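Long-range contacts in fructose-1,6-bisphosphatase/inositol-1-monophosphatase (Thermotoga maritima, PDB 2P3N), which removes phosphate from inositol phosphates, fructose 1,6-bisphosphate and several other phosphate esters by magnesium-dependent hydrolysis: residues Asp190-Arg196 with Lys229-Asn235; Val14-Leu18 with Glu44-Ile49; Lys159-Arg163 with Glu248-Ile253; Glu105-Gly109 with Tyr121-Gly125. One frame throughout, in Å; residues are numbered along the deposited sequence.

In the fold
The four contacts sample the layered sandwich of alternating helices and sheets that marks the inositol monophosphatase fold. Contacts 1 and 4 are strand pairs, held by backbone hydrogen bonds: contact 1 lies in the middle of the smaller sheet and contact 4 in the larger one, and helix 199-211 packs against both. Contacts 2 and 3 are helix pairs in the two outer layers, with centres about 37 Å apart on opposite sides of the chain's centre. Contact 2 is mostly buried and joined by apolar groups, the aliphatic stem of E44 among them, whereas contact 3 mixes valine with charged groups. Contacts 1 and 3 touch through F160, which rests on V193 and F191; contact 4 combines a buried hairpin with an exposed salt-bridge network.

Contact 1 (Asp190-Arg196 with Lys229-Asn235); sequences DFFVTWR and KNFIFSN
This is an antiparallel pairing of two strands in the smaller, mixed sheet of the sandwich. Strands 191-195 and 230-234 run at 174° with axes 4.4 Å apart, both extended. The register sets F191 opposite S234, F192 opposite F233, V193 opposite I232 and T194 opposite F231. F192/F233 and T194/F231 are the hydrogen-bonded pairs: F233 N to F192 O is 2.5 Å, F192 N to F233 O 2.7 Å (this oxygen less surely placed), T194 N to F231 O 2.8 Å and F231 N to T194 O 3.3 Å. F191/S234 and V193/I232 are non-hydrogen-bonded pairs. Beyond the strand, N235 N makes a weak bond of 3.2 Å to D190 O; at the other end R196, a probable substrate-binding residue, has left-handed backbone angles (57/60).

Alternation sends F192, T194, F231 and F233 to one face and F191, V193, I232 and S234 to the other, both largely apolar, as suits a sheet covered by helices on both faces. F192 (t) and F233 (m) bring CD2 and CD1 to 3.6 Å, their rings 26° from parallel but slid apart. On the reverse face beta-branched V193 and I232 meet CG1 to CG2 at 4.0 Å, and F191 (p) swings away from its partner strand.

F192, F231 and F233 pack under helices 177-185 and 199-211, the reverse face on helix 239-253. Strand 147-150 continues the sheet beside 191-195, and strand 215-217 beside 230-234.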
loop_
_atom_site.group_PDB
_atom_site.type_symbol
_atom_site.label_atom_id
_atom_site.label_comp_id
_atom_site.label_asym_id
_atom_site.label_seq_id
_atom_site.Cartn_x
_atom_site.Cartn_y
_atom_site.Cartn_z
ATOM N N ASP A 190 -14.288 16.418 11.670
ATOM C CA ASP A 190 -14.888 16.852 12.921
ATOM C C ASP A 190 -16.351 16.485 13.078
ATOM O O ASP A 190 -16.826 16.266 14.190
ATOM C CB ASP A 190 -14.656 18.355 13.076
ATOM C CG ASP A 190 -13.168 18.696 13.154
ATOM O OD1 ASP A 190 -12.500 18.240 14.110
ATOM O OD2 ASP A 190 -12.658 19.404 12.257
ATOM N N PHE A 191 -17.062 16.399 11.963
ATOM C CA PHE A 191 -18.465 16.021 12.008
ATOM C C PHE A 191 -18.966 15.619 10.632
ATOM O O PHE A 191 -18.456 16.087 9.608
ATOM C CB PHE A 191 -19.313 17.159 12.590
ATOM C CG PHE A 191 -19.193 18.458 11.841
ATOM C CD1 PHE A 191 -19.839 18.639 10.623
ATOM C CD2 PHE A 191 -18.423 19.499 12.352
ATOM C CE1 PHE A 191 -19.719 19.845 9.917
ATOM C CE2 PHE A 191 -18.292 20.711 11.657
ATOM C CZ PHE A 191 -18.940 20.885 10.439
ATOM N N PHE A 192 -19.961 14.734 10.625
ATOM C CA PHE A 192 -20.557 14.230 9.393
ATOM C C PHE A 192 -22.078 14.193 9.553
ATOM O O PHE A 192 -22.596 13.718 10.571
ATOM C CB PHE A 192 -19.997 12.826 9.085
ATOM C CG PHE A 192 -20.586 12.177 7.849
ATOM C CD1 PHE A 192 -20.594 12.839 6.624
ATOM C CD2 PHE A 192 -21.141 10.900 7.918
ATOM C CE1 PHE A 192 -21.150 12.236 5.486
ATOM C CE2 PHE A 192 -21.693 10.294 6.791
ATOM C CZ PHE A 192 -21.698 10.963 5.575
ATOM N N VAL A 193 -22.780 14.701 8.542
ATOM C CA VAL A 193 -24.240 14.753 8.552
ATOM C C VAL A 193 -24.862 14.145 7.293
ATOM O O VAL A 193 -24.467 14.482 6.173
ATOM C CB VAL A 193 -24.718 16.212 8.697
ATOM C CG1 VAL A 193 -24.240 16.779 10.027
ATOM C CG2 VAL A 193 -24.171 17.052 7.560
ATOM N N THR A 194 -25.827 13.242 7.487
ATOM C CA THR A 194 -26.510 12.576 6.374
ATOM C C THR A 194 -28.010 12.828 6.392
ATOM O O THR A 194 -28.570 13.275 7.395
ATOM C CB THR A 194 -26.310 11.042 6.374
ATOM O OG1 THR A 194 -26.890 10.479 7.556
ATOM C CG2 THR A 194 -24.847 10.687 6.319
ATOM N N TRP A 195 -28.657 12.494 5.281
ATOM C CA TRP A 195 -30.084 12.719 5.119
ATOM C C TRP A 195 -30.722 11.631 4.265
ATOM O O TRP A 195 -30.275 11.361 3.154
ATOM C CB TRP A 195 -30.277 14.076 4.448
ATOM C CG TRP A 195 -31.559 14.743 4.749
ATOM C CD1 TRP A 195 -32.345 14.553 5.849
ATOM C CD2 TRP A 195 -32.158 15.812 4.005
ATOM N NE1 TRP A 195 -33.395 15.444 5.841
ATOM C CE2 TRP A 195 -33.304 16.229 4.722
ATOM C CE3 TRP A 195 -31.834 16.460 2.804
ATOM C CZ2 TRP A 195 -34.131 17.273 4.278
ATOM C CZ3 TRP A 195 -32.659 17.503 2.360
ATOM C CH2 TRP A 195 -33.792 17.895 3.099
ATOM N N ARG A 196 -31.779 11.021 4.787
ATOM C CA ARG A 196 -32.491 9.970 4.070
ATOM C C ARG A 196 -31.564 8.828 3.696
ATOM O O ARG A 196 -31.402 8.520 2.518
ATOM C CB ARG A 196 -33.127 10.522 2.790
ATOM C CG ARG A 196 -33.858 11.842 2.961
ATOM C CD ARG A 196 -34.766 12.102 1.773
ATOM N NE ARG A 196 -35.113 13.511 1.640
ATOM C CZ ARG A 196 -34.242 14.467 1.332
ATOM N NH1 ARG A 196 -32.964 14.170 1.127
ATOM N NH2 ARG A 196 -34.653 15.720 1.211
ATOM N N LYS A 229 -33.532 8.373 10.613
ATOM C CA LYS A 229 -33.500 8.872 9.240
ATOM C C LYS A 229 -32.441 9.942 8.967
ATOM O O LYS A 229 -31.888 10.007 7.866
ATOM C CB LYS A 229 -34.890 9.395 8.848
ATOM C CG LYS A 229 -35.563 10.282 9.897
ATOM C CD LYS A 229 -36.933 10.771 9.435
ATOM C CE LYS A 229 -37.610 11.594 10.513
ATOM N NZ LYS A 229 -38.912 12.136 10.057
ATOM N N ASN A 230 -32.164 10.780 9.962
ATOM C CA ASN A 230 -31.166 11.838 9.822
ATOM C C ASN A 230 -30.015 11.504 10.752
ATOM O O ASN A 230 -30.234 10.969 11.842
ATOM C CB ASN A 230 -31.741 13.194 10.230
ATOM C CG ASN A 230 -33.240 13.270 10.068
ATOM O OD1 ASN A 230 -33.776 12.996 8.989
ATOM N ND2 ASN A 230 -33.933 13.650 11.146
ATOM N N PHE A 231 -28.795 11.841 10.341
ATOM C CA PHE A 231 -27.625 11.537 11.156
ATOM C C PHE A 231 -26.589 12.632 11.282
ATOM O O PHE A 231 -26.195 13.265 10.302
ATOM C CB PHE A 231 -26.952 10.268 10.634
ATOM C CG PHE A 231 -27.589 9.007 11.126
ATOM C CD1 PHE A 231 -27.295 8.521 12.388
ATOM C CD2 PHE A 231 -28.503 8.323 10.345
ATOM C CE1 PHE A 231 -27.897 7.379 12.860
ATOM C CE2 PHE A 231 -29.110 7.182 10.814
ATOM C CZ PHE A 231 -28.805 6.708 12.078
ATOM N N ILE A 232 -26.149 12.835 12.517
ATOM C CA ILE A 232 -25.140 13.831 12.817
ATOM C C ILE A 232 -24.028 13.169 13.616
ATOM O O ILE A 232 -24.228 12.795 14.776
ATOM C CB ILE A 232 -25.723 15.009 13.650
ATOM C CG1 ILE A 232 -26.874 15.673 12.883
ATOM C CG2 ILE A 232 -24.622 16.038 13.955
ATOM C CD1 ILE A 232 -27.553 16.805 13.630
ATOM N N PHE A 233 -22.869 13.003 12.980
ATOM C CA PHE A 233 -21.701 12.410 13.635
ATOM C C PHE A 233 -20.763 13.548 14.021
ATOM O O PHE A 233 -20.501 14.449 13.215
ATOM C CB PHE A 233 -20.963 11.448 12.695
ATOM C CG PHE A 233 -21.800 10.290 12.219
ATOM C CD1 PHE A 233 -22.664 10.437 11.138
ATOM C CD2 PHE A 233 -21.717 9.050 12.848
ATOM C CE1 PHE A 233 -23.427 9.364 10.692
ATOM C CE2 PHE A 233 -22.480 7.972 12.409
ATOM C CZ PHE A 233 -23.336 8.128 11.330
ATOM N N SER A 234 -20.246 13.513 15.244
ATOM C CA SER A 234 -19.363 14.582 15.682
ATOM C C SER A 234 -18.416 14.144 16.798
ATOM O O SER A 234 -18.588 13.083 17.392
ATOM C CB SER A 234 -20.215 15.766 16.161
ATOM O OG SER A 234 -19.561 17.011 15.967
ATOM N N ASN A 235 -17.409 14.968 17.069
ATOM C CA ASN A 235 -16.455 14.692 18.138
ATOM C C ASN A 235 -17.095 14.962 19.499
ATOM O O ASN A 235 -16.458 14.782 20.539
ATOM C CB ASN A 235 -15.207 15.568 17.990
ATOM C CG ASN A 235 -15.540 17.026 17.733
ATOM O OD1 ASN A 235 -16.606 17.509 18.118
ATOM N ND2 ASN A 235 -14.616 17.743 17.091
#

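Contact 2 (Val14-Leu18 with Glu44-Ile49); sequences VGHLL and EAQRMI
Going along 44-49, the helix presents E44, A45, M48 and I49 to V14, L17 and L18 of an antiparallel helix; the short segments lie 10.0 Å apart at 165°, and V14 and A45 come nearest, CA to CA 6.4 Å. E44 offers its aliphatic stem: its CG is 3.7 Å from L17 CD2, L17 being in the t,p rotamer. A45, small enough for close approach, puts CB 4.0 Å from V14 CG1 and 3.9 Å from L18 CD2. One turn on, flexible M48 brings CG to 3.8 Å from V14 CG2 and SD to 4.2 Å from L17 CD2. I49 (m,t) sets CG1 3.8 Å from V14 CG2 and, like V14 and L18, also packs on I96 of strand 95-102, so the pair forms an outer helical layer on the large sheet. L18 also reaches I81, a magnesium ligand. With no hydrogen bond across it, the interface depends on the shape and burial of apolar groups, not on polar direction.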
loop_
_atom_site.group_PDB
_atom_site.type_symbol
_atom_site.label_atom_id
_atom_site.label_comp_id
_atom_site.label_asym_id
_atom_site.label_seq_id
_atom_site.Cartn_x
_atom_site.Cartn_y
_atom_site.Cartn_z
ATOM N N VAL A 14 -13.041 -9.771 0.509
ATOM C CA VAL A 14 -13.960 -9.300 -0.510
ATOM C C VAL A 14 -13.436 -8.003 -1.127
ATOM O O VAL A 14 -13.614 -7.751 -2.323
ATOM C CB VAL A 14 -15.359 -9.066 0.093
ATOM C CG1 VAL A 14 -16.323 -8.606 -0.983
ATOM C CG2 VAL A 14 -15.860 -10.348 0.742
ATOM N N GLY A 15 -12.778 -7.184 -0.317
ATOM C CA GLY A 15 -12.243 -5.931 -0.823
ATOM C C GLY A 15 -11.411 -6.129 -2.070
ATOM O O GLY A 15 -11.393 -5.270 -2.960
ATOM N N HIS A 16 -10.724 -7.267 -2.150
ATOM C CA HIS A 16 -9.879 -7.571 -3.302
ATOM C C HIS A 16 -10.672 -7.869 -4.568
ATOM O O HIS A 16 -10.209 -7.593 -5.676
ATOM C CB HIS A 16 -8.963 -8.744 -2.976
ATOM C CG HIS A 16 -7.928 -8.420 -1.952
ATOM N ND1 HIS A 16 -6.932 -7.492 -2.170
ATOM C CD2 HIS A 16 -7.748 -8.877 -0.690
ATOM C CE1 HIS A 16 -6.187 -7.390 -1.086
ATOM N NE2 HIS A 16 -6.659 -8.220 -0.172
ATOM N N LEU A 17 -11.859 -8.445 -4.410
ATOM C CA LEU A 17 -12.688 -8.747 -5.558
ATOM C C LEU A 17 -13.136 -7.429 -6.148
ATOM O O LEU A 17 -13.267 -7.303 -7.358
ATOM C CB LEU A 17 -13.911 -9.553 -5.145
ATOM C CG LEU A 17 -15.033 -9.504 -6.178
ATOM C CD1 LEU A 17 -14.625 -10.308 -7.387
ATOM C CD2 LEU A 17 -16.312 -10.036 -5.578
ATOM N N LEU A 18 -13.378 -6.446 -5.284
ATOM C CA LEU A 18 -13.819 -5.131 -5.733
ATOM C C LEU A 18 -12.703 -4.416 -6.473
ATOM O O LEU A 18 -12.961 -3.653 -7.403
ATOM C CB LEU A 18 -14.263 -4.262 -4.546
ATOM C CG LEU A 18 -15.535 -4.654 -3.786
ATOM C CD1 LEU A 18 -15.817 -3.624 -2.726
ATOM C CD2 LEU A 18 -16.699 -4.745 -4.736
ATOM N N GLU A 44 -22.293 -9.367 -6.511
ATOM C CA GLU A 44 -21.317 -10.425 -6.378
ATOM C C GLU A 44 -20.608 -10.276 -5.035
ATOM O O GLU A 44 -20.323 -11.263 -4.360
ATOM C CB GLU A 44 -20.341 -10.331 -7.548
ATOM C CG GLU A 44 -19.173 -11.276 -7.501
ATOM C CD GLU A 44 -18.409 -11.287 -8.808
ATOM O OE1 GLU A 44 -18.352 -10.233 -9.478
ATOM O OE2 GLU A 44 -17.862 -12.349 -9.160
ATOM N N ALA A 45 -20.345 -9.032 -4.647
ATOM C CA ALA A 45 -19.678 -8.744 -3.391
ATOM C C ALA A 45 -20.601 -9.106 -2.243
ATOM O O ALA A 45 -20.163 -9.630 -1.217
ATOM C CB ALA A 45 -19.314 -7.273 -3.318
ATOM N N GLN A 46 -21.887 -8.831 -2.427
ATOM C CA GLN A 46 -22.874 -9.128 -1.407
ATOM C C GLN A 46 -23.069 -10.621 -1.243
ATOM O O GLN A 46 -23.286 -11.102 -0.127
ATOM C CB GLN A 46 -24.208 -8.496 -1.760
ATOM C CG GLN A 46 -25.171 -8.503 -0.591
ATOM C CD GLN A 46 -26.510 -7.924 -0.950
ATOM O OE1 GLN A 46 -27.424 -8.653 -1.338
ATOM N NE2 GLN A 46 -26.636 -6.598 -0.843
ATOM N N ARG A 47 -23.006 -11.354 -2.357
ATOM C CA ARG A 47 -23.175 -12.811 -2.317
ATOM C C ARG A 47 -22.009 -13.387 -1.545
ATOM O O ARG A 47 -22.180 -14.207 -0.639
ATOM C CB ARG A 47 -23.182 -13.428 -3.721
ATOM C CG ARG A 47 -24.363 -13.045 -4.590
ATOM C CD ARG A 47 -24.435 -13.940 -5.825
ATOM N NE ARG A 47 -25.325 -13.410 -6.859
ATOM C CZ ARG A 47 -25.009 -12.409 -7.679
ATOM N NH1 ARG A 47 -23.821 -11.825 -7.590
ATOM N NH2 ARG A 47 -25.877 -11.995 -8.594
ATOM N N MET A 48 -20.815 -12.945 -1.919
ATOM C CA MET A 48 -19.608 -13.407 -1.266
ATOM C C MET A 48 -19.741 -13.253 0.254
ATOM O O MET A 48 -19.477 -14.196 1.009
ATOM C CB MET A 48 -18.401 -12.630 -1.800
ATOM C CG MET A 48 -17.071 -13.254 -1.418
ATOM S SD MET A 48 -15.677 -12.810 -2.488
ATOM C CE MET A 48 -15.624 -14.209 -3.625
ATOM N N ILE A 49 -20.186 -12.077 0.694
ATOM C CA ILE A 49 -20.339 -11.805 2.120
ATOM C C ILE A 49 -21.475 -12.611 2.767
ATOM O O ILE A 49 -21.250 -13.375 3.708
ATOM C CB ILE A 49 -20.587 -10.285 2.379
ATOM C CG1 ILE A 49 -19.390 -9.456 1.902
ATOM C CG2 ILE A 49 -20.821 -10.035 3.869
ATOM C CD1 ILE A 49 -19.631 -7.941 1.946
#

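Contact 3 (Lys159-Arg163 with Glu248-Ile253)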
loop_
_atom_site.group_PDB
_atom_site.type_symbol
_atom_site.label_atom_id
_atom_site.label_comp_id
_atom_site.label_asym_id
_atom_site.label_seq_id
_atom_site.Cartn_x
_atom_site.Cartn_y
_atom_site.Cartn_z
ATOM N N LYS A 159 -26.875 23.833 0.082
ATOM C CA LYS A 159 -27.307 24.803 1.084
ATOM C C LYS A 159 -26.474 24.675 2.349
ATOM O O LYS A 159 -25.982 25.673 2.879
ATOM C CB LYS A 159 -28.791 24.608 1.421
ATOM C CG LYS A 159 -29.738 25.199 0.396
ATOM C CD LYS A 159 -29.606 26.715 0.354
ATOM C CE LYS A 159 -30.401 27.312 -0.794
ATOM N NZ LYS A 159 -29.862 26.890 -2.117
ATOM N N PHE A 160 -26.326 23.442 2.826
ATOM C CA PHE A 160 -25.551 23.172 4.029
ATOM C C PHE A 160 -24.139 23.732 3.880
ATOM O O PHE A 160 -23.477 24.053 4.868
ATOM C CB PHE A 160 -25.508 21.673 4.295
ATOM C CG PHE A 160 -24.714 21.295 5.516
ATOM C CD1 PHE A 160 -23.361 20.998 5.420
ATOM C CD2 PHE A 160 -25.325 21.225 6.764
ATOM C CE1 PHE A 160 -22.627 20.633 6.552
ATOM C CE2 PHE A 160 -24.598 20.861 7.902
ATOM C CZ PHE A 160 -23.248 20.564 7.795
ATOM N N ILE A 161 -23.678 23.836 2.638
ATOM C CA ILE A 161 -22.365 24.403 2.377
ATOM C C ILE A 161 -22.475 25.879 2.739
ATOM O O ILE A 161 -21.763 26.366 3.620
ATOM C CB ILE A 161 -21.981 24.320 0.886
ATOM C CG1 ILE A 161 -21.826 22.860 0.458
ATOM C CG2 ILE A 161 -20.707 25.110 0.638
ATOM C CD1 ILE A 161 -20.732 22.126 1.169
ATOM N N GLU A 162 -23.390 26.569 2.057
ATOM C CA GLU A 162 -23.644 27.999 2.251
ATOM C C GLU A 162 -23.634 28.415 3.711
ATOM O O GLU A 162 -22.961 29.378 4.089
ATOM C CB GLU A 162 -24.990 28.385 1.636
ATOM C CG GLU A 162 -25.091 28.083 0.151
ATOM C CD GLU A 162 -26.364 28.621 -0.482
ATOM O OE1 GLU A 162 -26.585 29.851 -0.410
ATOM O OE2 GLU A 162 -27.138 27.816 -1.055
ATOM N N ARG A 163 -24.387 27.683 4.522
ATOM C CA ARG A 163 -24.486 27.966 5.945
ATOM C C ARG A 163 -23.154 27.735 6.644
ATOM O O ARG A 163 -22.630 28.617 7.324
ATOM C CB ARG A 163 -25.519 27.049 6.598
ATOM C CG ARG A 163 -26.688 26.651 5.723
ATOM C CD ARG A 163 -27.762 27.714 5.667
ATOM N NE ARG A 163 -27.470 28.726 4.659
ATOM C CZ ARG A 163 -28.317 29.684 4.299
ATOM N NH1 ARG A 163 -27.965 30.562 3.368
ATOM N NH2 ARG A 163 -29.516 29.765 4.870
ATOM N N GLU A 248 -31.364 24.788 10.440
ATOM C CA GLU A 248 -31.452 26.100 9.831
ATOM C C GLU A 248 -31.665 25.876 8.332
ATOM O O GLU A 248 -32.454 26.570 7.690
ATOM C CB GLU A 248 -30.148 26.862 10.071
ATOM C CG GLU A 248 -30.152 28.302 9.598
ATOM C CD GLU A 248 -28.782 28.955 9.716
ATOM O OE1 GLU A 248 -27.907 28.681 8.861
ATOM O OE2 GLU A 248 -28.580 29.738 10.671
ATOM N N VAL A 249 -30.957 24.886 7.791
ATOM C CA VAL A 249 -31.035 24.530 6.372
ATOM C C VAL A 249 -32.298 23.728 6.078
ATOM O O VAL A 249 -32.925 23.892 5.027
ATOM C CB VAL A 249 -29.826 23.657 5.936
ATOM C CG1 VAL A 249 -29.890 23.374 4.438
ATOM C CG2 VAL A 249 -28.532 24.343 6.294
ATOM N N VAL A 250 -32.652 22.850 7.007
ATOM C CA VAL A 250 -33.828 22.008 6.852
ATOM C C VAL A 250 -35.095 22.846 6.778
ATOM O O VAL A 250 -35.964 22.596 5.941
ATOM C CB VAL A 250 -33.964 21.004 8.022
ATOM C CG1 VAL A 250 -35.229 20.175 7.847
ATOM C CG2 VAL A 250 -32.744 20.095 8.077
ATOM N N GLU A 251 -35.201 23.840 7.651
ATOM C CA GLU A 251 -36.378 24.687 7.659
ATOM C C GLU A 251 -36.450 25.498 6.373
ATOM O O GLU A 251 -37.508 25.589 5.746
ATOM C CB GLU A 251 -36.349 25.626 8.856
ATOM C CG GLU A 251 -37.665 26.339 9.091
ATOM C CD GLU A 251 -37.535 27.476 10.081
ATOM O OE1 GLU A 251 -36.825 28.457 9.764
ATOM O OE2 GLU A 251 -38.135 27.387 11.173
ATOM N N GLU A 252 -35.323 26.085 5.978
ATOM C CA GLU A 252 -35.264 26.890 4.759
ATOM C C GLU A 252 -35.820 26.151 3.541
ATOM O O GLU A 252 -36.580 26.718 2.753
ATOM C CB GLU A 252 -33.824 27.307 4.464
ATOM C CG GLU A 252 -33.664 27.982 3.111
ATOM C CD GLU A 252 -32.211 28.120 2.696
ATOM O OE1 GLU A 252 -31.517 27.080 2.606
ATOM O OE2 GLU A 252 -31.762 29.265 2.458
ATOM N N ILE A 253 -35.424 24.890 3.389
ATOM C CA ILE A 253 -35.872 24.064 2.272
ATOM C C ILE A 253 -37.293 23.562 2.518
ATOM O O ILE A 253 -38.137 23.581 1.620
ATOM C CB ILE A 253 -34.947 22.838 2.079
ATOM C CG1 ILE A 253 -33.494 23.294 1.918
ATOM C CG2 ILE A 253 -35.392 22.036 0.862
ATOM C CD1 ILE A 253 -32.501 22.149 1.830
#
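The strongest polar link across the two helices is the salt bridge from R163 NH2 to E252 OE2 at 3.3 Å. Because the carboxylate sits well out of the guanidinium plane, with E252 OE1 over one face of the group, the attraction is one of charge, with no N-H aimed at it. E248 adds a looser electrostatic partner, its OE1 4.2 Å from R163 NE, while its OE2 is bridged to K244. K159 spends its ammonium elsewhere: NZ is 3.1 Å from E162 OE2 one turn along its own helix and also pairs with E162 of the second subunit. The aliphatic part of K159, in contrast, serves the contact, packing through CB and CG on V249 and I253.

Helices 156-167 and 239-253 belong to the outer helical layer of the sandwich that flanks the smaller sheet; the segments cross at 129° with axes 9.8 Å apart. At the crossing V249, compact and beta-branched, points into the neighbouring helix: its CG1 is 3.4 Å from K159 CB and 3.9 Å from F160 N, and its CG2 is 4.5 Å from F160 CD2. I253 touches more lightly, CD1 to K159 CG at 4.4 Å. The large ring of F160 suits the inner side, where it packs on V246 and against V193 and F191 of the sheet. Facing away from V249, I161 meets I161 of the second subunit.

Contact 4 (Glu105-Gly109 with Tyr121-Gly125)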
loop_
_atom_site.group_PDB
_atom_site.type_symbol
_atom_site.label_atom_id
_atom_site.label_comp_id
_atom_site.label_asym_id
_atom_site.label_seq_id
_atom_site.Cartn_x
_atom_site.Cartn_y
_atom_site.Cartn_z
ATOM N N GLU A 105 -29.583 -3.377 18.620
ATOM C CA GLU A 105 -28.417 -2.649 19.110
ATOM C C GLU A 105 -27.140 -3.022 18.383
ATOM O O GLU A 105 -26.756 -4.192 18.354
ATOM C CB GLU A 105 -28.209 -2.906 20.600
ATOM C CG GLU A 105 -29.418 -2.600 21.467
ATOM C CD GLU A 105 -29.076 -2.626 22.936
ATOM O OE1 GLU A 105 -28.385 -1.690 23.397
ATOM O OE2 GLU A 105 -29.481 -3.590 23.621
ATOM N N VAL A 106 -26.477 -2.022 17.808
ATOM C CA VAL A 106 -25.224 -2.250 17.092
ATOM C C VAL A 106 -24.158 -2.694 18.096
ATOM O O VAL A 106 -23.763 -1.932 18.979
ATOM C CB VAL A 106 -24.756 -0.969 16.363
ATOM C CG1 VAL A 106 -23.516 -1.255 15.541
ATOM C CG2 VAL A 106 -25.861 -0.453 15.470
ATOM N N LYS A 107 -23.708 -3.936 17.957
ATOM C CA LYS A 107 -22.700 -4.509 18.848
ATOM C C LYS A 107 -21.311 -4.533 18.215
ATOM O O LYS A 107 -20.302 -4.658 18.909
ATOM C CB LYS A 107 -23.092 -5.949 19.237
ATOM C CG LYS A 107 -24.425 -6.064 19.959
ATOM C CD LYS A 107 -24.491 -5.106 21.156
ATOM C CE LYS A 107 -25.907 -5.010 21.725
ATOM N NZ LYS A 107 -26.013 -4.030 22.852
ATOM N N LEU A 108 -21.268 -4.398 16.895
ATOM C CA LEU A 108 -20.014 -4.467 16.167
ATOM C C LEU A 108 -20.135 -3.732 14.840
ATOM O O LEU A 108 -21.186 -3.736 14.212
ATOM C CB LEU A 108 -19.692 -5.947 15.934
ATOM C CG LEU A 108 -18.482 -6.495 15.180
ATOM C CD1 LEU A 108 -18.535 -8.008 15.279
ATOM C CD2 LEU A 108 -18.476 -6.059 13.718
ATOM N N GLY A 109 -19.049 -3.099 14.417
ATOM C CA GLY A 109 -19.059 -2.387 13.156
ATOM C C GLY A 109 -17.697 -2.434 12.487
ATOM O O GLY A 109 -16.665 -2.360 13.145
ATOM N N TYR A 121 -12.823 -0.159 12.598
ATOM C CA TYR A 121 -13.799 -1.027 13.247
ATOM C C TYR A 121 -13.959 -0.736 14.726
ATOM O O TYR A 121 -13.126 -0.080 15.341
ATOM C CB TYR A 121 -13.411 -2.495 13.078
ATOM C CG TYR A 121 -11.997 -2.788 13.493
ATOM C CD1 TYR A 121 -10.931 -2.527 12.635
ATOM C CD2 TYR A 121 -11.716 -3.273 14.766
ATOM C CE1 TYR A 121 -9.614 -2.740 13.037
ATOM C CE2 TYR A 121 -10.406 -3.489 15.181
ATOM C CZ TYR A 121 -9.362 -3.219 14.313
ATOM O OH TYR A 121 -8.074 -3.420 14.732
ATOM N N ALA A 122 -15.040 -1.244 15.296
ATOM C CA ALA A 122 -15.319 -1.056 16.710
ATOM C C ALA A 122 -16.334 -2.071 17.204
ATOM O O ALA A 122 -17.338 -2.327 16.544
ATOM C CB ALA A 122 -15.845 0.359 16.964
ATOM N N GLU A 123 -16.044 -2.665 18.354
ATOM C CA GLU A 123 -16.948 -3.608 18.993
ATOM C C GLU A 123 -17.398 -2.841 20.252
ATOM O O GLU A 123 -16.645 -2.015 20.784
ATOM C CB GLU A 123 -16.205 -4.897 19.343
ATOM C CG GLU A 123 -17.097 -6.022 19.815
ATOM C CD GLU A 123 -16.376 -7.353 19.805
ATOM O OE1 GLU A 123 -15.225 -7.410 20.294
ATOM O OE2 GLU A 123 -16.955 -8.344 19.309
ATOM N N GLU A 124 -18.621 -3.083 20.714
ATOM C CA GLU A 124 -19.148 -2.369 21.879
ATOM C C GLU A 124 -18.381 -2.608 23.182
ATOM O O GLU A 124 -18.196 -3.748 23.618
ATOM C CB GLU A 124 -20.633 -2.704 22.067
ATOM C CG GLU A 124 -21.306 -2.057 23.265
ATOM C CD GLU A 124 -22.771 -2.444 23.368
ATOM O OE1 GLU A 124 -23.597 -1.852 22.639
ATOM O OE2 GLU A 124 -23.095 -3.354 24.166
ATOM N N GLY A 125 -17.940 -1.507 23.787
ATOM C CA GLY A 125 -17.198 -1.575 25.027
ATOM C C GLY A 125 -15.703 -1.804 24.865
ATOM O O GLY A 125 -14.976 -1.825 25.859
#
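Strands 105-109 and 121-123 run antiparallel at 149°, their short axes 4.7 Å apart, as arms of the hairpin formed by strands 105-113 and 118-123; E124 and G125 lead out of the strand. G109 and A122 form a hydrogen-bonded pair, with G109 N to A122 O at 2.8 Å and A122 N to G109 O at 2.9 Å. L108 and E123 form the non-hydrogen-bonded pair that follows, and E124 N to K107 O, 2.9 Å, carries the ladder past it. K107, with psi near -18°, breaks the regular course: K107 and L108 both face Y100 in a classic beta bulge.

Lysine at this bulge can reach two carboxylates. K107 NZ lies 3.3 Å from both E124 OE1 and E124 OE2, and 3.4 Å from E105 OE1, so opposite charges are gathered into one network at the exposed end. G125 has a positive phi (85°) at which a CB would strike the preceding carbonyl oxygen, which accounts for glycine there.

Strand 95-102 borders 105-113, and strand 127-130 follows 118-123. L108 and Y121 pack on helix 2-21, where E123 OE1 also bonds to M1 N; V106 and the small A122 pack on helix 199-211, so the hairpin is sandwiched between two helical layers.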